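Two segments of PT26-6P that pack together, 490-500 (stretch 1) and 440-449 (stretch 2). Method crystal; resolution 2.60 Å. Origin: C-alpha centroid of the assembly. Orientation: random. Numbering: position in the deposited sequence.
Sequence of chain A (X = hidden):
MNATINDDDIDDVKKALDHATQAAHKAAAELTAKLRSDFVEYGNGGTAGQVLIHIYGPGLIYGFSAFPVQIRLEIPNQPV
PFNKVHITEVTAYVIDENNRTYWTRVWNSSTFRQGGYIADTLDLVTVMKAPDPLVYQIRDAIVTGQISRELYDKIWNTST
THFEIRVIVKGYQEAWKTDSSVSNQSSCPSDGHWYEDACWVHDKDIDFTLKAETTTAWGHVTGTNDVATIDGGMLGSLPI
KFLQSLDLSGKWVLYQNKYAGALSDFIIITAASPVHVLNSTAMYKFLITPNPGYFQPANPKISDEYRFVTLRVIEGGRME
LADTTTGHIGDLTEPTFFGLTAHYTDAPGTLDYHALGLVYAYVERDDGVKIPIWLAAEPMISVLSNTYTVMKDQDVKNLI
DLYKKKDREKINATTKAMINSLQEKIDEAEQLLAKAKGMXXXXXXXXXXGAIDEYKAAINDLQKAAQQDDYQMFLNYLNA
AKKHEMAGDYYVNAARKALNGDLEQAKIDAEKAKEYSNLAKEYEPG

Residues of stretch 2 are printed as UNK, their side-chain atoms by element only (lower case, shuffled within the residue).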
# COMPACT_ATOMS: atom_id res chain seq x y z
N TYR A 490 4.43 -25.17 -7.39
CA TYR A 490 4.76 -23.79 -7.06
C TYR A 490 6.26 -23.60 -7.17
O TYR A 490 6.72 -22.68 -7.85
CB TYR A 490 4.31 -23.42 -5.64
CG TYR A 490 2.83 -23.12 -5.50
CD1 TYR A 490 2.20 -22.20 -6.33
CD2 TYR A 490 2.06 -23.74 -4.51
CE1 TYR A 490 0.83 -21.91 -6.20
CE2 TYR A 490 0.70 -23.45 -4.35
CZ TYR A 490 0.10 -22.53 -5.21
OH TYR A 490 -1.24 -22.26 -5.05
N TYR A 491 7.02 -24.47 -6.50
CA TYR A 491 8.49 -24.39 -6.47
C TYR A 491 9.08 -24.31 -7.86
O TYR A 491 10.03 -23.57 -8.12
CB TYR A 491 9.10 -25.57 -5.72
CG TYR A 491 9.24 -25.31 -4.23
CD1 TYR A 491 8.78 -26.21 -3.31
CD2 TYR A 491 9.82 -24.13 -3.77
CE1 TYR A 491 8.90 -25.98 -1.97
CE2 TYR A 491 9.94 -23.88 -2.43
CZ TYR A 491 9.48 -24.82 -1.53
OH TYR A 491 9.58 -24.59 -0.18
N VAL A 492 8.47 -25.05 -8.77
CA VAL A 492 8.94 -25.10 -10.14
C VAL A 492 8.65 -23.78 -10.84
O VAL A 492 9.51 -23.23 -11.56
CB VAL A 492 8.27 -26.23 -10.91
CG1 VAL A 492 8.25 -25.90 -12.39
CG2 VAL A 492 8.99 -27.58 -10.61
N ASN A 493 7.44 -23.25 -10.64
CA ASN A 493 7.15 -21.89 -11.06
C ASN A 493 8.18 -20.91 -10.49
O ASN A 493 8.71 -20.07 -11.20
CB ASN A 493 5.74 -21.49 -10.66
CG ASN A 493 4.68 -21.99 -11.63
OD1 ASN A 493 4.38 -21.33 -12.63
ND2 ASN A 493 4.12 -23.14 -11.34
N ALA A 494 8.47 -21.06 -9.20
CA ALA A 494 9.39 -20.14 -8.53
C ALA A 494 10.80 -20.17 -9.15
O ALA A 494 11.37 -19.13 -9.53
CB ALA A 494 9.44 -20.42 -7.04
N ALA A 495 11.36 -21.38 -9.26
CA ALA A 495 12.68 -21.52 -9.87
C ALA A 495 12.72 -20.90 -11.26
O ALA A 495 13.63 -20.17 -11.59
CB ALA A 495 13.07 -22.98 -9.91
N ARG A 496 11.70 -21.19 -12.06
CA ARG A 496 11.63 -20.70 -13.43
C ARG A 496 11.61 -19.18 -13.50
O ARG A 496 12.26 -18.57 -14.34
CB ARG A 496 10.41 -21.28 -14.14
CG ARG A 496 10.24 -20.83 -15.60
CD ARG A 496 8.96 -21.39 -16.26
NE ARG A 496 7.73 -21.00 -15.57
CZ ARG A 496 6.97 -19.95 -15.90
NH1 ARG A 496 7.31 -19.19 -16.94
NH2 ARG A 496 5.88 -19.66 -15.19
N LYS A 497 10.86 -18.56 -12.59
CA LYS A 497 10.81 -17.12 -12.49
C LYS A 497 12.13 -16.55 -11.99
O LYS A 497 12.65 -15.59 -12.55
CB LYS A 497 9.66 -16.69 -11.59
CG LYS A 497 8.34 -16.70 -12.33
CD LYS A 497 7.16 -16.92 -11.43
CE LYS A 497 5.90 -16.96 -12.28
NZ LYS A 497 4.67 -17.00 -11.44
N ALA A 498 12.68 -17.15 -10.93
CA ALA A 498 13.97 -16.70 -10.40
C ALA A 498 15.02 -16.68 -11.51
O ALA A 498 15.65 -15.66 -11.75
CB ALA A 498 14.41 -17.58 -9.26
N LEU A 499 15.17 -17.80 -12.21
CA LEU A 499 16.12 -17.89 -13.32
C LEU A 499 15.95 -16.88 -14.46
O LEU A 499 16.89 -16.64 -15.19
CB LEU A 499 16.08 -19.28 -13.93
CG LEU A 499 16.70 -20.40 -13.12
CD1 LEU A 499 16.38 -21.73 -13.80
CD2 LEU A 499 18.21 -20.17 -12.96
N ASN A 500 14.75 -16.32 -14.65
CA ASN A 500 14.54 -15.42 -15.79
C ASN A 500 14.22 -13.98 -15.47
O ASN A 500 13.63 -13.29 -16.29
CB ASN A 500 13.47 -15.96 -16.72
CG ASN A 500 13.84 -17.29 -17.29
OD1 ASN A 500 13.90 -18.27 -16.55
ND2 ASN A 500 14.11 -17.34 -18.60
N UNK A 440 24.70 -20.20 -11.07
CA UNK A 440 24.93 -19.79 -9.69
C UNK A 440 23.82 -18.85 -9.18
O UNK A 440 24.08 -17.78 -8.66
c UNK A 440 26.72 -18.89 -8.12
c UNK A 440 26.31 -19.12 -9.56
n UNK A 440 27.57 -17.88 -7.90
o UNK A 440 26.27 -19.59 -7.19
N UNK A 441 22.57 -19.26 -9.36
CA UNK A 441 21.41 -18.55 -8.84
C UNK A 441 20.92 -19.22 -7.56
O UNK A 441 20.25 -20.25 -7.61
o UNK A 441 18.62 -17.83 -8.37
c UNK A 441 19.12 -17.74 -9.50
c UNK A 441 20.31 -18.56 -9.89
n UNK A 441 18.64 -16.94 -10.44
N UNK A 442 21.25 -18.63 -6.41
CA UNK A 442 21.01 -19.30 -5.14
C UNK A 442 19.53 -19.63 -4.96
O UNK A 442 19.20 -20.75 -4.54
c UNK A 442 22.86 -17.74 -4.24
o UNK A 442 24.38 -19.01 -2.85
c UNK A 442 24.13 -18.60 -4.01
c UNK A 442 21.53 -18.47 -3.96
o UNK A 442 24.89 -18.84 -5.00
N UNK A 443 18.65 -18.69 -5.27
CA UNK A 443 17.22 -18.88 -5.00
C UNK A 443 16.61 -19.97 -5.87
O UNK A 443 15.91 -20.85 -5.38
c UNK A 443 16.43 -17.59 -5.19
n UNK A 443 18.17 -15.92 -5.14
o UNK A 443 16.63 -15.92 -3.51
c UNK A 443 17.08 -16.40 -4.54
N UNK A 444 16.88 -19.90 -7.17
CA UNK A 444 16.41 -20.92 -8.08
C UNK A 444 16.87 -22.28 -7.57
O UNK A 444 16.10 -23.22 -7.50
c UNK A 444 16.91 -20.66 -9.49
N UNK A 445 18.14 -22.37 -7.18
CA UNK A 445 18.65 -23.60 -6.58
C UNK A 445 17.76 -24.10 -5.43
O UNK A 445 17.34 -25.26 -5.40
c UNK A 445 21.02 -23.23 -7.31
c UNK A 445 22.43 -22.86 -6.95
c UNK A 445 20.55 -24.64 -5.29
c UNK A 445 20.10 -23.43 -6.10
N UNK A 446 17.48 -23.22 -4.49
CA UNK A 446 16.67 -23.62 -3.37
C UNK A 446 15.26 -24.02 -3.79
O UNK A 446 14.69 -24.96 -3.25
c UNK A 446 16.60 -22.50 -2.36
c UNK A 446 17.76 -21.65 -0.34
o UNK A 446 18.66 -20.90 0.14
c UNK A 446 17.94 -22.19 -1.73
o UNK A 446 16.71 -21.98 0.27
N UNK A 447 14.70 -23.30 -4.76
CA UNK A 447 13.35 -23.59 -5.21
C UNK A 447 13.30 -24.93 -5.92
O UNK A 447 12.50 -25.81 -5.56
c UNK A 447 12.83 -22.49 -6.14
o UNK A 447 12.72 -17.40 -3.70
c UNK A 447 12.75 -18.64 -4.29
c UNK A 447 12.74 -21.01 -4.11
c UNK A 447 12.72 -19.77 -3.51
c UNK A 447 12.78 -21.13 -5.49
c UNK A 447 12.79 -18.73 -5.66
c UNK A 447 12.82 -19.97 -6.25
N UNK A 448 14.17 -25.08 -6.92
CA UNK A 448 14.21 -26.30 -7.70
C UNK A 448 14.42 -27.53 -6.80
O UNK A 448 13.78 -28.56 -6.97
c UNK A 448 15.26 -26.22 -8.80
N UNK A 449 15.28 -27.41 -5.80
CA UNK A 449 15.43 -28.51 -4.87
C UNK A 449 14.13 -28.71 -4.08
O UNK A 449 13.72 -29.85 -3.83
n UNK A 449 16.55 -31.86 -3.50
c UNK A 449 17.22 -30.77 -3.86
o UNK A 449 18.03 -30.77 -4.80
c UNK A 449 16.96 -29.51 -3.04
c UNK A 449 16.61 -28.29 -3.92

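Position 440 has two side-chain carbons, the second carrying one oxygen and one nitrogen, and makes no contact with stretch 1, its CA-to-CB bond pointing away; the short amide makes it N440. Position 441 has the same composition, but its CA-to-CB bond points toward stretch 1 and its amide end lies by A498 and L499. This is N441: its ND2 is 3.5 Å from A498 O, and its CB is 4.1 Å from L499 CD2. Its OD1 accepts from the backbone N of position 444 (3.0 Å, N-H...O angle 171°), a capping bond that satisfies a first-turn amide lacking a helical partner.

Position 442 carries three carbons in a row, the third bearing two oxygens, and is out of reach of stretch 1: a carboxylate on a two-methylene stem, E442. Position 443 repeats the short amide pattern, its CA-to-CB bond set sideways to stretch 1, and is N443.

Position 444 has a single side-chain carbon, CB, which points toward stretch 1 and lies 3.6 Å from L499 CG and 4.0 Å from A498 CB. The lone carbon makes it A444. Its CA lies 4.2 Å from A495 CA, so the two backbones pass very close here. At position 445, four carbons fork at the first, with one arm two carbons long, and the CA-to-CB bond points away from stretch 1; this beta-branched side chain is I445. Position 446 has three carbons and two terminal oxygens, its CA-to-CB bond set sideways and the side chain making no contact with stretch 1: E446.

Position 447 shows one carbon followed by a six-carbon ring bearing one oxygen, set among Y491, A494, A495 and A498, with CB 3.8 Å from A495 CB. This is Y447; its ring carbon CD1 is 3.5 Å from A494 CB, and CE1 is 4.1 Å from A498 CB. Position 448 has one carbon, pointing away overall, yet this CB still touches A495 CB at 4.1 Å; it is A448. Position 449 has three carbons ending in one oxygen and one nitrogen, and its CA-to-CB bond points away from stretch 1; the longer amide is Q449.

The two helices run nearly antiparallel, at 162°, with axes approaching to 7.7 Å. Y447 acts as a knob among Y491, A494, A495 and A498, and it contributes the largest covered area, 100 Å² of the 419 Å² buried in total. Small alanine side chains on both helices accompany this close approach: A444 packs against A498, and A448 against A495. Y491 borders the knob, its CB 3.4 Å from Y447 O, while L499 covers A444 near the capped end. No hydrogen bond crosses between the stretches, so the contact rests chiefly on apolar packing.

Stretch 2 440-449: NNENAIEYAQ
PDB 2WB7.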